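Local coordinates for aspartate-semialdehyde dehydrogenase (PDB 3HSK), which catalyses the NADPH-dependent reductive dephosphorylation of 4-phospho-L-aspartate to L-aspartate semialdehyde, the second step toward methionine, threonine and isoleucine, at residues E44-A52 / G89-V97. Sequence-based numbering, arbitrary orientation.
Sequences EFEIHALGA and GNFLECDVV. With NAP (NADP nicotinamide-adenine-dinucleotide phosphate), chain C.
Ala49 is the bump at the middle of this contact: its CB sits over the centre of one face of the Phe91 ring, 3.8 Å from the centroid and nearly along the normal, a CH-pi contact. The hollow that receives this methyl is completed by Asn90 CB, at 3.7 Å from Ala49 CB, and by Cys94 SG, at 3.9 Å from the same atom. The Phe91 ring extends along the strand from Ala49 to Gly51, its rim against the backbone: CZ lies 3.6 Å from Leu50 C and 3.5 Å from Gly51 N, the latter in the ring plane. His48 has CG anti to the backbone N (chi1 -163°), which carries the imidazole to segment 90-93. It meets Asn90 O edge-on, ND1 giving a weak hydrogen bond (3.4 Å, 147°), while the Asn90 amide plane stands 75° to the imidazole. Asn90 O also accepts from Glu93 N. Toward the start of the strand, Phe45 and Val96 cross at about a right angle, CE1 to CG1 4.1 Å. Strands 45-52 and 96-99 flank strand 20-25 in the parallel sheet of the NAD-binding domain; the turn leading into 96-99 packs against 45-52, and Phe91 also touches Leu25 of strand 20-25. Ala52 lies in the cofactor pocket, its CB 3.4 Å from O2B of NADP. Apolar at Ala49 and Phe91, polar but weakly bonded at His48, the chemistry suggests that fit contributes more than hydrogen bonding between these two segments.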
loop_
_atom_site.group_PDB
_atom_site.type_symbol
_atom_site.label_atom_id
_atom_site.label_comp_id
_atom_site.label_asym_id
_atom_site.label_seq_id
_atom_site.Cartn_x
_atom_site.Cartn_y
_atom_site.Cartn_z
ATOM N N GLU A 44 0.696 -21.360 33.019
ATOM C CA GLU A 44 1.618 -20.664 33.908
ATOM C C GLU A 44 0.962 -19.481 34.624
ATOM O O GLU A 44 1.495 -18.984 35.614
ATOM C CB GLU A 44 2.827 -20.183 33.105
ATOM C CG GLU A 44 4.168 -20.264 33.815
ATOM C CD GLU A 44 5.340 -20.287 32.834
ATOM O OE1 GLU A 44 5.271 -21.038 31.832
ATOM O OE2 GLU A 44 6.328 -19.556 33.065
ATOM N N PHE A 45 -0.189 -19.035 34.121
ATOM C CA PHE A 45 -0.882 -17.873 34.686
ATOM C C PHE A 45 -2.263 -18.194 35.242
ATOM O O PHE A 45 -2.932 -19.124 34.791
ATOM C CB PHE A 45 -0.978 -16.735 33.660
ATOM C CG PHE A 45 0.354 -16.174 33.256
ATOM C CD1 PHE A 45 1.017 -15.260 34.073
ATOM C CD2 PHE A 45 0.952 -16.562 32.061
ATOM C CE1 PHE A 45 2.258 -14.743 33.706
ATOM C CE2 PHE A 45 2.189 -16.052 31.684
ATOM C CZ PHE A 45 2.845 -15.140 32.507
ATOM N N GLU A 46 -2.669 -17.405 36.231
ATOM C CA GLU A 46 -3.985 -17.507 36.848
ATOM C C GLU A 46 -4.654 -16.137 36.804
ATOM O O GLU A 46 -4.136 -15.167 37.372
ATOM C CB GLU A 46 -3.853 -17.989 38.301
ATOM C CG GLU A 46 -5.172 -18.159 39.057
ATOM C CD GLU A 46 -4.972 -18.424 40.547
ATOM O OE1 GLU A 46 -4.191 -19.339 40.901
ATOM O OE2 GLU A 46 -5.605 -17.717 41.366
ATOM N N ILE A 47 -5.790 -16.063 36.113
ATOM C CA ILE A 47 -6.584 -14.839 36.056
ATOM C C ILE A 47 -7.192 -14.575 37.434
ATOM O O ILE A 47 -8.076 -15.302 37.890
ATOM C CB ILE A 47 -7.670 -14.901 34.954
ATOM C CG1 ILE A 47 -7.017 -15.124 33.580
ATOM C CG2 ILE A 47 -8.499 -13.619 34.949
ATOM C CD1 ILE A 47 -7.933 -15.702 32.512
ATOM N N HIS A 48 -6.695 -13.533 38.089
ATOM C CA HIS A 48 -6.990 -13.282 39.495
ATOM C C HIS A 48 -7.855 -12.043 39.720
ATOM O O HIS A 48 -8.681 -12.023 40.630
ATOM C CB HIS A 48 -5.681 -13.164 40.285
ATOM C CG HIS A 48 -5.853 -13.308 41.762
ATOM N ND1 HIS A 48 -5.746 -12.244 42.631
ATOM C CD2 HIS A 48 -6.131 -14.391 42.525
ATOM C CE1 HIS A 48 -5.947 -12.665 43.866
ATOM N NE2 HIS A 48 -6.185 -13.964 43.830
ATOM N N ALA A 49 -7.650 -11.014 38.900
ATOM C CA ALA A 49 -8.389 -9.757 39.020
ATOM C C ALA A 49 -8.705 -9.165 37.648
ATOM O O ALA A 49 -7.857 -9.176 36.751
ATOM C CB ALA A 49 -7.600 -8.758 39.859
ATOM N N LEU A 50 -9.927 -8.660 37.491
ATOM C CA LEU A 50 -10.335 -7.960 36.272
ATOM C C LEU A 50 -10.832 -6.559 36.594
ATOM O O LEU A 50 -11.558 -6.360 37.565
ATOM C CB LEU A 50 -11.418 -8.739 35.523
ATOM C CG LEU A 50 -11.105 -10.135 34.970
ATOM C CD1 LEU A 50 -12.286 -10.644 34.169
ATOM C CD2 LEU A 50 -9.842 -10.141 34.108
ATOM N N GLY A 51 -10.448 -5.588 35.774
ATOM C CA GLY A 51 -10.796 -4.198 36.026
ATOM C C GLY A 51 -11.395 -3.486 34.831
ATOM O O GLY A 51 -10.909 -3.627 33.707
ATOM N N ALA A 52 -12.460 -2.727 35.088
ATOM C CA ALA A 52 -13.074 -1.837 34.103
ATOM C C ALA A 52 -13.662 -0.610 34.810
ATOM O O ALA A 52 -13.364 -0.369 35.981
ATOM C CB ALA A 52 -14.135 -2.571 33.302
ATOM N N GLY A 89 -7.102 -4.722 46.907
ATOM C CA GLY A 89 -7.624 -6.072 47.093
ATOM C C GLY A 89 -6.913 -7.115 46.251
ATOM O O GLY A 89 -5.757 -7.452 46.516
ATOM N N ASN A 90 -7.614 -7.621 45.237
ATOM C CA ASN A 90 -7.081 -8.656 44.351
ATOM C C ASN A 90 -5.959 -8.157 43.449
ATOM O O ASN A 90 -5.034 -8.910 43.129
ATOM C CB ASN A 90 -8.196 -9.277 43.499
ATOM C CG ASN A 90 -9.112 -10.190 44.302
ATOM O OD1 ASN A 90 -8.676 -10.879 45.231
ATOM N ND2 ASN A 90 -10.391 -10.205 43.938
ATOM N N PHE A 91 -6.049 -6.893 43.038
ATOM C CA PHE A 91 -5.038 -6.284 42.174
ATOM C C PHE A 91 -3.673 -6.183 42.854
ATOM O O PHE A 91 -2.645 -6.378 42.204
ATOM C CB PHE A 91 -5.498 -4.920 41.648
ATOM C CG PHE A 91 -6.306 -5.002 40.381
ATOM C CD1 PHE A 91 -5.760 -5.555 39.224
ATOM C CD2 PHE A 91 -7.608 -4.524 40.339
ATOM C CE1 PHE A 91 -6.499 -5.636 38.046
ATOM C CE2 PHE A 91 -8.360 -4.598 39.165
ATOM C CZ PHE A 91 -7.803 -5.160 38.017
ATOM N N LEU A 92 -3.666 -5.905 44.156
ATOM C CA LEU A 92 -2.422 -5.889 44.928
ATOM C C LEU A 92 -1.799 -7.278 45.077
ATOM O O LEU A 92 -0.639 -7.406 45.491
ATOM C CB LEU A 92 -2.631 -5.248 46.306
ATOM C CG LEU A 92 -2.225 -3.778 46.446
ATOM C CD1 LEU A 92 -2.849 -3.161 47.695
ATOM C CD2 LEU A 92 -0.698 -3.626 46.471
ATOM N N GLU A 93 -2.565 -8.306 44.725
ATOM C CA GLU A 93 -2.117 -9.694 44.844
ATOM C C GLU A 93 -1.556 -10.253 43.532
ATOM O O GLU A 93 -0.988 -11.352 43.518
ATOM C CB GLU A 93 -3.257 -10.589 45.354
ATOM C CG GLU A 93 -3.807 -10.186 46.728
ATOM C CD GLU A 93 -4.771 -11.203 47.313
ATOM O OE1 GLU A 93 -5.176 -12.144 46.596
ATOM O OE2 GLU A 93 -5.123 -11.062 48.506
ATOM N N CYS A 94 -1.719 -9.498 42.444
ATOM C CA CYS A 94 -1.255 -9.919 41.122
ATOM C C CYS A 94 0.238 -9.695 40.939
ATOM O O CYS A 94 0.758 -8.614 41.241
ATOM C CB CYS A 94 -1.998 -9.166 40.020
ATOM S SG CYS A 94 -3.762 -9.419 40.001
ATOM N N ASP A 95 0.906 -10.725 40.420
ATOM C CA ASP A 95 2.325 -10.676 40.063
ATOM C C ASP A 95 2.574 -9.856 38.799
ATOM O O ASP A 95 3.669 -9.328 38.599
ATOM C CB ASP A 95 2.859 -12.097 39.869
ATOM C CG ASP A 95 2.843 -12.910 41.156
ATOM O OD1 ASP A 95 3.520 -12.504 42.122
ATOM O OD2 ASP A 95 2.160 -13.957 41.196
ATOM N N VAL A 96 1.554 -9.776 37.944
ATOM C CA VAL A 96 1.611 -9.022 36.687
ATOM C C VAL A 96 0.220 -8.503 36.311
ATOM O O VAL A 96 -0.776 -9.218 36.447
ATOM C CB VAL A 96 2.229 -9.860 35.525
ATOM C CG1 VAL A 96 1.291 -10.986 35.072
ATOM C CG2 VAL A 96 2.615 -8.959 34.355
ATOM N N VAL A 97 0.159 -7.256 35.851
ATOM C CA VAL A 97 -1.112 -6.624 35.510
ATOM C C VAL A 97 -1.113 -6.102 34.074
ATOM O O VAL A 97 -0.483 -5.085 33.772
ATOM C CB VAL A 97 -1.469 -5.477 36.497
ATOM C CG1 VAL A 97 -2.750 -4.771 36.072
ATOM C CG2 VAL A 97 -1.605 -6.009 37.923
HETATM P PA NAP C . -13.013 1.486 25.725
HETATM O O1A NAP C . -14.122 0.523 25.929
HETATM O O2A NAP C . -13.513 2.883 25.734
HETATM O O5B NAP C . -11.889 1.284 26.856
HETATM C C5B NAP C . -11.201 0.062 26.977
HETATM C C4B NAP C . -11.359 -0.435 28.403
HETATM O O4B NAP C . -11.167 0.644 29.304
HETATM C C3B NAP C . -12.755 -0.992 28.648
HETATM O O3B NAP C . -12.668 -2.257 29.256
HETATM C C2B NAP C . -13.393 0.012 29.586
HETATM O O2B NAP C . -14.268 -0.581 30.513
HETATM C C1B NAP C . -12.200 0.659 30.271
HETATM N N9A NAP C . -12.534 2.021 30.731
HETATM C C8A NAP C . -13.069 3.047 29.994
HETATM N N7A NAP C . -13.227 4.119 30.801
HETATM C C5A NAP C . -12.804 3.792 32.043
HETATM C C6A NAP C . -12.744 4.502 33.242
HETATM N N6A NAP C . -13.158 5.764 33.300
HETATM N N1A NAP C . -12.249 3.887 34.381
HETATM C C2A NAP C . -11.812 2.574 34.329
HETATM N N3A NAP C . -11.882 1.878 33.136
HETATM C C4A NAP C . -12.366 2.473 32.014
HETATM O O3 NAP C . -12.231 1.165 24.353
HETATM P PN NAP C . -12.308 -0.081 23.332
HETATM O O1N NAP C . -11.673 0.346 22.062
HETATM O O2N NAP C . -11.819 -1.306 24.007
HETATM O O5D NAP C . -13.892 -0.237 23.075
HETATM C C5D NAP C . -14.371 -1.073 22.042
HETATM C C4D NAP C . -14.852 -0.292 20.813
HETATM O O4D NAP C . -16.181 -0.695 20.503
HETATM C C3D NAP C . -14.866 1.228 20.974
HETATM O O3D NAP C . -13.773 1.834 20.317
HETATM C C2D NAP C . -16.194 1.673 20.386
HETATM O O2D NAP C . -16.031 2.144 19.064
HETATM C C1D NAP C . -17.057 0.415 20.371
HETATM N N1N NAP C . -18.073 0.437 21.457
HETATM C C2N NAP C . -19.388 0.643 21.120
HETATM C C3N NAP C . -20.386 0.669 22.100
HETATM C C7N NAP C . -21.834 0.572 21.693
HETATM O O7N NAP C . -22.841 0.984 22.596
HETATM N N7N NAP C . -22.138 0.097 20.483
HETATM C C4N NAP C . -20.032 0.488 23.440
HETATM C C5N NAP C . -18.695 0.279 23.784
HETATM C C6N NAP C . -17.727 0.255 22.780
HETATM P P2B NAP C . -15.859 -0.335 30.408
HETATM O O1X NAP C . -16.424 -0.407 31.802
HETATM O O2X NAP C . -16.475 -1.403 29.538
HETATM O O3X NAP C . -16.159 1.016 29.802
#